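Local atomic coordinates of UDP-N-acetylglucosamine--peptide N-acetylglucosaminyltransferase stabilizing protein GtfB (Streptococcus gordonii, PDB entry 5E9T), a protein that binds the serine-rich adhesin GspB and works with GtfA to attach the first GlcNAc, from UDP-GlcNAc, before GspB is exported. Residues Leu4-Asn9 with Leu199-Leu204; Ile194-Leu199 with Asp216-Gln221; Val205-Thr210 with Ser239-Gln244; Pro249-Tyr254 with Phe269-Tyr274. One frame throughout, in Å; residues are numbered along the deposited sequence.

Contact 1 (Leu4-Asn9 with Leu199-Leu204)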
loop_
_atom_site.group_PDB
_atom_site.type_symbol
_atom_site.label_atom_id
_atom_site.label_comp_id
_atom_site.label_asym_id
_atom_site.label_seq_id
_atom_site.Cartn_x
_atom_site.Cartn_y
_atom_site.Cartn_z
ATOM N N LEU B 4 -17.005 24.105 37.523
ATOM C CA LEU B 4 -16.044 23.978 36.442
ATOM C C LEU B 4 -15.352 22.632 36.579
ATOM O O LEU B 4 -14.529 22.443 37.477
ATOM C CB LEU B 4 -15.050 25.121 36.509
ATOM C CG LEU B 4 -14.026 25.246 35.411
ATOM C CD1 LEU B 4 -14.627 25.905 34.194
ATOM C CD2 LEU B 4 -13.023 26.103 36.008
ATOM N N PHE B 5 -15.652 21.709 35.676
ATOM C CA PHE B 5 -15.116 20.362 35.760
ATOM C C PHE B 5 -14.138 20.128 34.620
ATOM O O PHE B 5 -14.434 20.451 33.464
ATOM C CB PHE B 5 -16.234 19.319 35.741
ATOM C CG PHE B 5 -17.278 19.529 36.808
ATOM C CD1 PHE B 5 -16.968 19.355 38.148
ATOM C CD2 PHE B 5 -18.573 19.882 36.467
ATOM C CE1 PHE B 5 -17.928 19.545 39.126
ATOM C CE2 PHE B 5 -19.534 20.068 37.442
ATOM C CZ PHE B 5 -19.212 19.899 38.772
ATOM N N ASP B 6 -12.964 19.588 34.954
ATOM C CA ASP B 6 -11.992 19.225 33.930
ATOM C C ASP B 6 -12.610 18.278 32.910
ATOM O O ASP B 6 -12.710 18.601 31.721
ATOM C CB ASP B 6 -10.755 18.602 34.575
ATOM C CG ASP B 6 -9.832 19.641 35.172
ATOM O OD1 ASP B 6 -9.182 20.367 34.391
ATOM O OD2 ASP B 6 -9.754 19.731 36.416
ATOM N N TYR B 7 -13.044 17.110 33.363
ATOM C CA TYR B 7 -13.612 16.094 32.497
ATOM C C TYR B 7 -15.076 15.872 32.827
ATOM O O TYR B 7 -15.550 16.194 33.919
ATOM C CB TYR B 7 -12.860 14.772 32.641
ATOM C CG TYR B 7 -11.401 14.902 32.330
ATOM C CD1 TYR B 7 -10.982 15.499 31.152
ATOM C CD2 TYR B 7 -10.438 14.452 33.219
ATOM C CE1 TYR B 7 -9.647 15.630 30.859
ATOM C CE2 TYR B 7 -9.098 14.580 32.935
ATOM C CZ TYR B 7 -8.709 15.169 31.753
ATOM O OH TYR B 7 -7.374 15.303 31.459
ATOM N N TYR B 8 -15.797 15.336 31.853
ATOM C CA TYR B 8 -17.117 14.787 32.097
ATOM C C TYR B 8 -17.010 13.274 32.224
ATOM O O TYR B 8 -16.451 12.608 31.347
ATOM C CB TYR B 8 -18.107 15.143 30.992
ATOM C CG TYR B 8 -19.421 14.445 31.220
ATOM C CD1 TYR B 8 -20.155 14.688 32.371
ATOM C CD2 TYR B 8 -19.908 13.517 30.315
ATOM C CE1 TYR B 8 -21.346 14.044 32.604
ATOM C CE2 TYR B 8 -21.105 12.865 30.539
ATOM C CZ TYR B 8 -21.821 13.133 31.686
ATOM O OH TYR B 8 -23.016 12.487 31.916
ATOM N N ASN B 9 -17.536 12.748 33.321
ATOM C CA ASN B 9 -17.616 11.319 33.594
ATOM C C ASN B 9 -18.626 11.161 34.723
ATOM O O ASN B 9 -19.228 12.143 35.171
ATOM C CB ASN B 9 -16.247 10.732 33.945
ATOM C CG ASN B 9 -15.582 11.458 35.090
ATOM O OD1 ASN B 9 -15.924 11.250 36.252
ATOM N ND2 ASN B 9 -14.628 12.324 34.767
ATOM N N LEU B 199 -7.303 19.110 40.090
ATOM C CA LEU B 199 -6.120 19.952 40.230
ATOM C C LEU B 199 -5.503 20.329 38.888
ATOM O O LEU B 199 -4.407 20.899 38.853
ATOM C CB LEU B 199 -5.092 19.263 41.127
ATOM C CG LEU B 199 -5.601 19.212 42.570
ATOM C CD1 LEU B 199 -4.590 18.584 43.513
ATOM C CD2 LEU B 199 -5.971 20.615 43.025
ATOM N N ALA B 200 -6.169 19.988 37.789
ATOM C CA ALA B 200 -5.807 20.419 36.445
ATOM C C ALA B 200 -6.309 21.838 36.206
ATOM O O ALA B 200 -6.508 22.597 37.161
ATOM C CB ALA B 200 -6.363 19.455 35.397
ATOM N N TYR B 201 -6.440 22.219 34.933
ATOM C CA TYR B 201 -6.796 23.588 34.553
ATOM C C TYR B 201 -7.960 24.146 35.368
ATOM O O TYR B 201 -7.977 25.340 35.697
ATOM C CB TYR B 201 -7.120 23.612 33.060
ATOM C CG TYR B 201 -6.141 22.772 32.276
ATOM C CD1 TYR B 201 -4.817 23.168 32.144
ATOM C CD2 TYR B 201 -6.526 21.567 31.705
ATOM C CE1 TYR B 201 -3.911 22.402 31.449
ATOM C CE2 TYR B 201 -5.624 20.792 31.006
ATOM C CZ TYR B 201 -4.318 21.215 30.881
ATOM O OH TYR B 201 -3.414 20.448 30.185
ATOM N N SER B 202 -8.946 23.304 35.694
ATOM C CA SER B 202 -10.085 23.747 36.501
ATOM C C SER B 202 -9.636 24.331 37.826
ATOM O O SER B 202 -10.382 25.088 38.467
ATOM C CB SER B 202 -11.029 22.584 36.792
ATOM O OG SER B 202 -10.505 21.823 37.867
ATOM N N PHE B 203 -8.489 23.884 38.323
ATOM C CA PHE B 203 -7.944 24.554 39.483
ATOM C C PHE B 203 -7.178 25.801 39.058
ATOM O O PHE B 203 -7.432 26.906 39.555
ATOM C CB PHE B 203 -7.079 23.587 40.278
ATOM C CG PHE B 203 -6.206 24.265 41.257
ATOM C CD1 PHE B 203 -6.612 25.420 41.932
ATOM C CD2 PHE B 203 -4.958 23.781 41.475
ATOM C CE1 PHE B 203 -5.763 26.044 42.799
ATOM C CE2 PHE B 203 -4.143 24.392 42.321
ATOM C CZ PHE B 203 -4.527 25.512 42.998
ATOM N N LEU B 204 -6.272 25.654 38.094
ATOM C CA LEU B 204 -5.432 26.780 37.703
ATOM C C LEU B 204 -6.240 27.985 37.218
ATOM O O LEU B 204 -5.719 29.105 37.218
ATOM C CB LEU B 204 -4.434 26.348 36.629
ATOM C CG LEU B 204 -3.600 25.107 36.954
ATOM C CD1 LEU B 204 -3.200 24.408 35.675
ATOM C CD2 LEU B 204 -2.363 25.452 37.771
#
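Asp6 and Ser202 carry the tight part of this contact. The carboxylate of Asp6 takes two bonds from the one serine. OD1 accepts the backbone N of Ser202 at 3.2 Å, in a nearly straight bond (167° at the hydrogen) that arrives on the syn side, though 34° out of the carboxylate plane. OD2 accepts the hydroxyl OG at 2.7 Å from well above that plane. Ser202 OG reaches it because chi1 of 80° sets it between the backbone N and carbonyl carbon, the crowded position. With each oxygen gripped separately, rotation of the carboxylate is restrained. Beside this pair lies buried Leu4, its CD2 3.8 Å from Ser202 CA.

The partners belong to a parallel, Rossmann-like sheet: Asp6 lies just past the C-terminal end of strand 2-5, where it meets the first turn of helix 201-207. A negative group beside the amide N of Ser202 in this turn would probably be favoured by the helix dipole. The backbone N of Asp6 is tied in turn to Asn197 OD1.

Toward the less buried side, where Ala200 and Tyr201 are partly exposed, the contact thins. Ala200, at the N-cap position, lays CB against the carboxylate, and Tyr201 CD2 stays 4.0 Å from Asp6 OD1 with the ring oblique. The hydroxyl of Tyr201 turns to Arg176.

Contact 2 (Ile194-Leu199 with Asp216-Gln221)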
loop_
_atom_site.group_PDB
_atom_site.type_symbol
_atom_site.label_atom_id
_atom_site.label_comp_id
_atom_site.label_asym_id
_atom_site.label_seq_id
_atom_site.Cartn_x
_atom_site.Cartn_y
_atom_site.Cartn_z
ATOM N N ILE B 194 -16.406 29.080 42.628
ATOM C CA ILE B 194 -16.058 28.136 41.587
ATOM C C ILE B 194 -15.936 26.785 42.272
ATOM O O ILE B 194 -15.013 26.569 43.064
ATOM C CB ILE B 194 -14.753 28.525 40.876
ATOM C CG1 ILE B 194 -14.928 29.840 40.109
ATOM C CG2 ILE B 194 -14.290 27.407 39.957
ATOM C CD1 ILE B 194 -13.661 30.335 39.449
ATOM N N LEU B 195 -16.860 25.879 41.997
ATOM C CA LEU B 195 -16.717 24.517 42.489
ATOM C C LEU B 195 -16.143 23.681 41.361
ATOM O O LEU B 195 -16.693 23.658 40.255
ATOM C CB LEU B 195 -18.035 23.940 42.982
ATOM C CG LEU B 195 -18.643 24.854 44.015
ATOM C CD1 LEU B 195 -19.867 25.233 43.289
ATOM C CD2 LEU B 195 -19.011 24.197 45.331
ATOM N N PHE B 196 -15.030 23.010 41.639
ATOM C CA PHE B 196 -14.318 22.259 40.623
ATOM C C PHE B 196 -13.831 20.943 41.209
ATOM O O PHE B 196 -13.670 20.798 42.424
ATOM C CB PHE B 196 -13.151 23.069 40.046
ATOM C CG PHE B 196 -12.211 23.597 41.074
ATOM C CD1 PHE B 196 -12.471 24.792 41.720
ATOM C CD2 PHE B 196 -11.053 22.908 41.383
ATOM C CE1 PHE B 196 -11.599 25.281 42.661
ATOM C CE2 PHE B 196 -10.174 23.394 42.322
ATOM C CZ PHE B 196 -10.447 24.580 42.964
ATOM N N ASN B 197 -13.658 19.961 40.324
ATOM C CA ASN B 197 -13.369 18.587 40.712
ATOM C C ASN B 197 -11.916 18.134 40.565
ATOM O O ASN B 197 -11.643 16.957 40.825
ATOM C CB ASN B 197 -14.274 17.634 39.927
ATOM C CG ASN B 197 -14.075 17.751 38.443
ATOM O OD1 ASN B 197 -13.719 18.815 37.945
ATOM N ND2 ASN B 197 -14.307 16.662 37.721
ATOM N N SER B 198 -10.976 18.978 40.126
ATOM C CA SER B 198 -9.618 18.462 39.965
ATOM C C SER B 198 -8.563 19.554 40.110
ATOM O O SER B 198 -8.866 20.746 40.210
ATOM C CB SER B 198 -9.444 17.765 38.611
ATOM O OG SER B 198 -8.114 17.307 38.445
ATOM N N LEU B 199 -7.303 19.110 40.090
ATOM C CA LEU B 199 -6.120 19.952 40.230
ATOM C C LEU B 199 -5.503 20.329 38.888
ATOM O O LEU B 199 -4.407 20.899 38.853
ATOM C CB LEU B 199 -5.092 19.263 41.127
ATOM C CG LEU B 199 -5.601 19.212 42.570
ATOM C CD1 LEU B 199 -4.590 18.584 43.513
ATOM C CD2 LEU B 199 -5.971 20.615 43.025
ATOM N N ASP B 216 -13.710 29.517 46.456
ATOM C CA ASP B 216 -14.046 28.389 45.616
ATOM C C ASP B 216 -13.770 27.102 46.377
ATOM O O ASP B 216 -12.972 27.071 47.316
ATOM C CB ASP B 216 -13.229 28.441 44.320
ATOM C CG ASP B 216 -13.196 29.823 43.703
ATOM O OD1 ASP B 216 -14.260 30.470 43.652
ATOM O OD2 ASP B 216 -12.109 30.259 43.270
ATOM N N ILE B 217 -14.449 26.035 45.978
ATOM C CA ILE B 217 -14.305 24.742 46.624
ATOM C C ILE B 217 -13.815 23.735 45.599
ATOM O O ILE B 217 -14.253 23.739 44.443
ATOM C CB ILE B 217 -15.622 24.265 47.264
ATOM C CG1 ILE B 217 -16.341 25.430 47.910
ATOM C CG2 ILE B 217 -15.359 23.171 48.289
ATOM C CD1 ILE B 217 -17.605 25.017 48.493
ATOM N N LEU B 218 -12.903 22.873 46.031
ATOM C CA LEU B 218 -12.423 21.766 45.220
ATOM C C LEU B 218 -12.963 20.474 45.812
ATOM O O LEU B 218 -12.691 20.158 46.975
ATOM C CB LEU B 218 -10.897 21.728 45.166
ATOM C CG LEU B 218 -10.325 20.350 44.858
ATOM C CD1 LEU B 218 -10.655 19.890 43.430
ATOM C CD2 LEU B 218 -8.827 20.346 45.098
ATOM N N PHE B 219 -13.718 19.732 45.012
ATOM C CA PHE B 219 -14.166 18.404 45.403
ATOM C C PHE B 219 -13.145 17.423 44.854
ATOM O O PHE B 219 -13.093 17.185 43.644
ATOM C CB PHE B 219 -15.554 18.100 44.853
ATOM C CG PHE B 219 -16.600 19.087 45.264
ATOM C CD1 PHE B 219 -16.573 20.384 44.785
ATOM C CD2 PHE B 219 -17.625 18.710 46.111
ATOM C CE1 PHE B 219 -17.527 21.286 45.154
ATOM C CE2 PHE B 219 -18.595 19.613 46.480
ATOM C CZ PHE B 219 -18.545 20.905 46.000
ATOM N N TRP B 220 -12.350 16.839 45.740
ATOM C CA TRP B 220 -11.240 15.998 45.318
ATOM C C TRP B 220 -11.728 14.558 45.246
ATOM O O TRP B 220 -12.064 13.955 46.271
ATOM C CB TRP B 220 -10.057 16.135 46.266
ATOM C CG TRP B 220 -9.052 15.099 45.981
ATOM C CD1 TRP B 220 -8.902 13.916 46.629
ATOM C CD2 TRP B 220 -8.075 15.113 44.933
ATOM N NE1 TRP B 220 -7.891 13.195 46.058
ATOM C CE2 TRP B 220 -7.356 13.910 45.023
ATOM C CE3 TRP B 220 -7.731 16.032 43.937
ATOM C CZ2 TRP B 220 -6.310 13.595 44.160
ATOM C CZ3 TRP B 220 -6.693 15.718 43.075
ATOM C CH2 TRP B 220 -5.996 14.509 43.193
ATOM N N GLN B 221 -11.816 14.029 44.027
ATOM C CA GLN B 221 -12.393 12.717 43.792
ATOM C C GLN B 221 -11.394 11.600 43.504
ATOM O O GLN B 221 -11.818 10.445 43.381
ATOM C CB GLN B 221 -13.407 12.827 42.647
ATOM C CG GLN B 221 -14.201 14.122 42.750
ATOM C CD GLN B 221 -15.447 14.133 41.900
ATOM O OE1 GLN B 221 -15.502 14.803 40.869
ATOM N NE2 GLN B 221 -16.465 13.399 42.335
#
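Phe196 and Leu218 pair across two parallel strands, 194-196 and 216-219, whose directions differ by 9°. The backbone ladder is the first shell: Phe196 N donates to Ile217 O at 3.0 Å, and Phe219 N to Phe196 O at 2.8 Å. The Phe196 ring lies across Leu218, with CE2 3.4 Å from Leu218 CB and Leu218 CA over one ring face. Its chi1 of 54° turns CG back above its own backbone. Beyond the strand, Leu199 CD2 touches Leu218 CD2 at 3.5 Å, and Leu199 CD1 reaches Trp220 CZ3. The other sheet face carries Leu195 and Ile217, joined by CD2 to CD1 at 3.6 Å, with the Phe219 ring presenting its edge to Leu195.

Further out, helix 201-207, the crossover of this beta-alpha-beta unit, covers the Phe196 side through Phe203 and Ser206, and helix 10-21 packs Leu15 against Asn197 and Phe219.

Near Ile194, Asp216 OD1 accepts Ile194 N at 2.8 Å from above the carboxylate plane and also forms a salt bridge with Arg242; Ser206 OG is a further partner, at OD2. A buried acid that is salt-bridged to an arginine is probably kept ionised.

Contact 3 (Val205-Thr210 with Ser239-Gln244)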
loop_
_atom_site.group_PDB
_atom_site.type_symbol
_atom_site.label_atom_id
_atom_site.label_comp_id
_atom_site.label_asym_id
_atom_site.label_seq_id
_atom_site.Cartn_x
_atom_site.Cartn_y
_atom_site.Cartn_z
ATOM N N VAL B 205 -7.499 27.806 36.827
ATOM C CA VAL B 205 -8.341 28.981 36.617
ATOM C C VAL B 205 -8.577 29.698 37.947
ATOM O O VAL B 205 -8.641 30.934 38.008
ATOM C CB VAL B 205 -9.666 28.574 35.956
ATOM C CG1 VAL B 205 -9.427 28.127 34.485
ATOM C CG2 VAL B 205 -10.317 27.536 36.810
ATOM N N SER B 206 -8.727 28.932 39.032
ATOM C CA SER B 206 -8.965 29.561 40.322
ATOM C C SER B 206 -7.680 30.153 40.875
ATOM O O SER B 206 -7.659 31.317 41.281
ATOM C CB SER B 206 -9.570 28.574 41.317
ATOM O OG SER B 206 -10.010 29.289 42.461
ATOM N N HIS B 207 -6.593 29.370 40.878
ATOM C CA HIS B 207 -5.314 29.856 41.394
ATOM C C HIS B 207 -4.875 31.157 40.731
ATOM O O HIS B 207 -4.166 31.960 41.348
ATOM C CB HIS B 207 -4.233 28.785 41.210
ATOM C CG HIS B 207 -2.834 29.312 41.310
ATOM N ND1 HIS B 207 -2.210 29.965 40.268
ATOM C CD2 HIS B 207 -1.941 29.285 42.326
ATOM C CE1 HIS B 207 -0.994 30.320 40.639
ATOM N NE2 HIS B 207 -0.804 29.918 41.882
ATOM N N SER B 208 -5.278 31.384 39.482
ATOM C CA SER B 208 -4.886 32.569 38.731
ATOM C C SER B 208 -5.885 33.716 38.836
ATOM O O SER B 208 -5.653 34.777 38.247
ATOM C CB SER B 208 -4.671 32.198 37.261
ATOM O OG SER B 208 -5.736 31.399 36.775
ATOM N N LEU B 209 -7.003 33.520 39.532
ATOM C CA LEU B 209 -7.989 34.571 39.753
ATOM C C LEU B 209 -7.870 35.247 41.119
ATOM O O LEU B 209 -8.762 36.021 41.485
ATOM C CB LEU B 209 -9.404 34.028 39.543
ATOM C CG LEU B 209 -9.994 34.448 38.191
ATOM C CD1 LEU B 209 -11.324 33.771 37.934
ATOM C CD2 LEU B 209 -10.140 35.962 38.127
ATOM N N THR B 210 -6.817 34.948 41.891
ATOM C CA THR B 210 -6.689 35.478 43.252
ATOM C C THR B 210 -6.913 36.986 43.320
ATOM O O THR B 210 -7.429 37.491 44.325
ATOM C CB THR B 210 -5.308 35.139 43.823
ATOM O OG1 THR B 210 -5.069 33.731 43.701
ATOM C CG2 THR B 210 -5.210 35.536 45.300
ATOM N N SER B 239 -2.438 30.956 52.136
ATOM C CA SER B 239 -3.679 31.407 52.747
ATOM C C SER B 239 -4.497 32.374 51.897
ATOM O O SER B 239 -5.640 32.672 52.264
ATOM C CB SER B 239 -3.381 32.079 54.094
ATOM O OG SER B 239 -3.173 33.468 53.922
ATOM N N GLN B 240 -3.964 32.866 50.779
ATOM C CA GLN B 240 -4.642 33.889 49.994
ATOM C C GLN B 240 -5.454 33.349 48.827
ATOM O O GLN B 240 -6.220 34.115 48.228
ATOM C CB GLN B 240 -3.630 34.909 49.460
ATOM C CG GLN B 240 -3.208 35.986 50.450
ATOM C CD GLN B 240 -1.769 36.375 50.274
ATOM O OE1 GLN B 240 -1.401 36.967 49.264
ATOM N NE2 GLN B 240 -0.938 36.049 51.255
ATOM N N LEU B 241 -5.314 32.071 48.481
ATOM C CA LEU B 241 -5.909 31.576 47.245
ATOM C C LEU B 241 -7.430 31.542 47.352
ATOM O O LEU B 241 -7.999 31.413 48.440
ATOM C CB LEU B 241 -5.367 30.187 46.910
ATOM C CG LEU B 241 -3.877 30.121 46.560
ATOM C CD1 LEU B 241 -3.435 28.679 46.377
ATOM C CD2 LEU B 241 -3.574 30.941 45.312
ATOM N N ARG B 242 -8.093 31.665 46.199
ATOM C CA ARG B 242 -9.551 31.709 46.193
ATOM C C ARG B 242 -10.156 30.444 46.783
ATOM O O ARG B 242 -11.218 30.498 47.406
ATOM C CB ARG B 242 -10.072 31.936 44.775
ATOM C CG ARG B 242 -9.935 33.365 44.288
ATOM C CD ARG B 242 -10.555 33.507 42.915
ATOM N NE ARG B 242 -11.855 32.848 42.845
ATOM C CZ ARG B 242 -12.980 33.454 42.483
ATOM N NH1 ARG B 242 -12.962 34.732 42.142
ATOM N NH2 ARG B 242 -14.121 32.778 42.449
ATOM N N THR B 243 -9.493 29.309 46.627
ATOM C CA THR B 243 -9.981 28.042 47.159
ATOM C C THR B 243 -9.208 27.719 48.431
ATOM O O THR B 243 -7.991 27.506 48.388
ATOM C CB THR B 243 -9.840 26.937 46.116
ATOM O OG1 THR B 243 -8.500 26.430 46.111
ATOM C CG2 THR B 243 -10.130 27.508 44.777
ATOM N N GLN B 244 -9.892 27.808 49.574
ATOM C CA GLN B 244 -9.388 27.332 50.859
ATOM C C GLN B 244 -10.030 26.026 51.333
ATOM O O GLN B 244 -9.796 25.616 52.477
ATOM C CB GLN B 244 -9.530 28.428 51.915
ATOM C CG GLN B 244 -8.469 29.512 51.754
ATOM C CD GLN B 244 -7.169 29.151 52.446
ATOM O OE1 GLN B 244 -7.174 28.602 53.545
ATOM N NE2 GLN B 244 -6.048 29.430 51.791
#
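Thr210 and Gln240 meet where two connections of the Rossmann-like parallel sheet come together: the loop leaving helix 201-207 and the loop entering strand 243-247, both on the side of the sheet at which its strands begin. Gln240 contributes its carbonyl, whose O lies 3.4 Å from Thr210 CG2, while its side chain is exposed.

Leu241 follows, its CD2 touching two residues of the other segment: it lies 3.6 Å from Thr210 OG1 and 3.8 Å from CD2 of the exposed His207 ring. Thr210 OG1 is itself held by the helix end, donating to His207 O at 3.1 Å from above the carbonyl plane.

Of the six residues Arg242 is the most buried by the partner segment. Its aliphatic part runs by Leu209, with CD 3.6 Å from Leu209 CB and 3.4 Å from Leu209 O. The chain then bends at chi3, 45°, which brings NE round, and NH2 goes on to Asp216 and Leu191 O. Thus the methylenes do the packing across the contact, and the charge is met beyond it.

Thr243 is the last to touch. It turns its methyl rather than its hydroxyl to the helix, with CG2 3.7 Å from Ser206 CB.

Contact 4 (Pro249-Tyr254 with Phe269-Tyr274)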
loop_
_atom_site.group_PDB
_atom_site.type_symbol
_atom_site.label_atom_id
_atom_site.label_comp_id
_atom_site.label_asym_id
_atom_site.label_seq_id
_atom_site.Cartn_x
_atom_site.Cartn_y
_atom_site.Cartn_z
ATOM N N PRO B 249 -15.417 13.477 49.101
ATOM C CA PRO B 249 -16.550 12.554 49.297
ATOM C C PRO B 249 -16.160 11.147 49.729
ATOM O O PRO B 249 -16.863 10.557 50.560
ATOM C CB PRO B 249 -17.236 12.572 47.926
ATOM C CG PRO B 249 -16.963 13.948 47.417
ATOM C CD PRO B 249 -15.557 14.263 47.863
ATOM N N ASP B 250 -15.071 10.579 49.216
ATOM C CA ASP B 250 -14.686 9.248 49.670
ATOM C C ASP B 250 -14.026 9.341 51.045
ATOM O O ASP B 250 -12.998 10.015 51.204
ATOM C CB ASP B 250 -13.770 8.543 48.673
ATOM C CG ASP B 250 -13.557 7.080 49.032
ATOM O OD1 ASP B 250 -14.421 6.510 49.736
ATOM O OD2 ASP B 250 -12.536 6.497 48.613
ATOM N N LEU B 251 -14.629 8.650 52.030
ATOM C CA LEU B 251 -14.137 8.623 53.413
ATOM C C LEU B 251 -12.746 8.071 53.496
ATOM O O LEU B 251 -11.860 8.660 54.127
ATOM C CB LEU B 251 -15.029 7.741 54.311
ATOM C CG LEU B 251 -16.295 8.482 54.772
ATOM C CD1 LEU B 251 -16.909 7.985 56.139
ATOM C CD2 LEU B 251 -15.815 9.783 54.851
ATOM N N ALA B 252 -12.584 6.879 52.940
ATOM C CA ALA B 252 -11.379 6.102 53.116
ATOM C C ALA B 252 -10.149 6.936 52.807
ATOM O O ALA B 252 -9.143 6.861 53.523
ATOM C CB ALA B 252 -11.470 4.865 52.223
ATOM N N THR B 253 -10.222 7.767 51.764
ATOM C CA THR B 253 -9.089 8.630 51.458
ATOM C C THR B 253 -9.080 9.877 52.335
ATOM O O THR B 253 -8.007 10.389 52.662
ATOM C CB THR B 253 -9.071 8.999 49.971
ATOM O OG1 THR B 253 -10.401 9.245 49.503
ATOM C CG2 THR B 253 -8.443 7.875 49.153
ATOM N N TYR B 254 -10.257 10.373 52.737
ATOM C CA TYR B 254 -10.308 11.486 53.688
ATOM C C TYR B 254 -9.487 11.181 54.933
ATOM O O TYR B 254 -8.824 12.065 55.487
ATOM C CB TYR B 254 -11.761 11.810 54.075
ATOM C CG TYR B 254 -11.918 12.908 55.126
ATOM C CD1 TYR B 254 -11.991 12.602 56.483
ATOM C CD2 TYR B 254 -11.996 14.248 54.757
ATOM C CE1 TYR B 254 -12.136 13.605 57.445
ATOM C CE2 TYR B 254 -12.140 15.256 55.713
ATOM C CZ TYR B 254 -12.210 14.928 57.051
ATOM O OH TYR B 254 -12.356 15.926 57.991
ATOM N N PHE B 269 -9.993 20.476 55.421
ATOM C CA PHE B 269 -10.590 19.294 54.819
ATOM C C PHE B 269 -11.997 19.151 55.365
ATOM O O PHE B 269 -12.200 18.762 56.517
ATOM C CB PHE B 269 -9.772 18.039 55.101
ATOM C CG PHE B 269 -8.470 17.995 54.379
ATOM C CD1 PHE B 269 -7.503 18.952 54.621
ATOM C CD2 PHE B 269 -8.205 16.996 53.466
ATOM C CE1 PHE B 269 -6.298 18.917 53.964
ATOM C CE2 PHE B 269 -6.999 16.955 52.809
ATOM C CZ PHE B 269 -6.043 17.917 53.056
ATOM N N LEU B 270 -12.961 19.451 54.526
ATOM C CA LEU B 270 -14.335 19.088 54.763
ATOM C C LEU B 270 -14.549 17.718 54.135
ATOM O O LEU B 270 -13.954 17.390 53.110
ATOM C CB LEU B 270 -15.253 20.144 54.154
ATOM C CG LEU B 270 -16.725 20.204 54.504
ATOM C CD1 LEU B 270 -17.351 21.356 53.778
ATOM C CD2 LEU B 270 -17.350 18.954 54.039
ATOM N N HIS B 271 -15.397 16.910 54.747
ATOM C CA HIS B 271 -15.765 15.639 54.152
ATOM C C HIS B 271 -17.271 15.519 53.901
ATOM O O HIS B 271 -18.074 15.940 54.736
ATOM C CB HIS B 271 -15.339 14.522 55.043
ATOM C CG HIS B 271 -16.297 13.385 54.997
ATOM N ND1 HIS B 271 -16.576 12.701 53.832
ATOM C CD2 HIS B 271 -17.099 12.868 55.953
ATOM C CE1 HIS B 271 -17.555 11.853 54.070
ATOM N NE2 HIS B 271 -17.847 11.893 55.359
ATOM N N LEU B 272 -17.633 14.873 52.784
ATOM C CA LEU B 272 -19.009 14.733 52.259
ATOM C C LEU B 272 -19.131 13.413 51.472
ATOM O O LEU B 272 -18.319 12.500 51.630
ATOM C CB LEU B 272 -19.338 16.013 51.471
ATOM C CG LEU B 272 -20.695 16.420 50.896
ATOM C CD1 LEU B 272 -21.150 15.544 49.872
ATOM C CD2 LEU B 272 -21.712 16.469 52.032
ATOM N N GLY B 273 -20.155 13.298 50.644
ATOM C CA GLY B 273 -20.491 12.077 49.942
ATOM C C GLY B 273 -21.293 12.457 48.718
ATOM O O GLY B 273 -21.202 13.582 48.233
ATOM N N TYR B 274 -22.023 11.501 48.152
ATOM C CA TYR B 274 -22.947 11.831 47.072
ATOM C C TYR B 274 -24.365 11.397 47.427
ATOM O O TYR B 274 -24.569 10.418 48.154
ATOM C CB TYR B 274 -22.517 11.184 45.745
ATOM C CG TYR B 274 -21.054 11.380 45.409
ATOM C CD1 TYR B 274 -20.611 12.518 44.743
ATOM C CD2 TYR B 274 -20.116 10.426 45.770
ATOM C CE1 TYR B 274 -19.268 12.693 44.443
ATOM C CE2 TYR B 274 -18.775 10.591 45.475
ATOM C CZ TYR B 274 -18.356 11.724 44.812
ATOM O OH TYR B 274 -17.021 11.893 44.518
#
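Tyr254 makes the one hydrogen bond between these segments: its OH donates to Phe269 O at 3.2 Å, from 44° above the carbonyl plane. CG is anti to the backbone N (chi1 177°), which swings the ring off the helix toward strand 269-270. Within the first helical turn, Asp250 O accepts both Tyr254 N and Thr253 OG1, tying down the backbone from which the ring hangs.

The CH-pi contact uses the same ring. His271 CB sits over one face, 3.5 Å from the Tyr254 centroid, while the two ring planes stand obliquely at 49°.

Apolar contacts lie at both ends. Phe269 CB touches Tyr254 CE2 at 3.7 Å, and at the far end Pro249 CB meets Tyr274 CZ at 3.4 Å. Tyr274 OH bonds Gln221, and Pro249 O bonds Asn430, so these polar ends are satisfied outside the pair.

The arrangement closes a beta-alpha-beta unit: helix 251-260 starts after strand 243-247 and leads to 269-270, the outermost strand on this side of the sheet within the chain. With one direct hydrogen bond, the join depends chiefly on shape and dispersion contacts, made by one tyrosine face, a histidine CB and the proline ring, and the polar ends of Pro249 and Tyr274 tie it to neighbouring parts of the fold.

All four contacts reach one parallel sheet, and their chemistry follows their place in it. Contact 2 is the buried one, two inner strands joined by backbone bonds and apolar side chains. Contacts 1 and 3 hold the two ends of the same helix, 201-207: contact 1 by a carboxylate at its N-terminal end, contact 3 by van der Waals packing without a direct hydrogen bond at its partly exposed C-terminal end. An acid of contact 2 bonds residues of contact 3, so the two share a polar link. Contact 4, at the sheet's outer strand and also partly exposed, is dominated by aromatic rings; it touches contact 2 through Gln221 and Tyr274 but neither of the others.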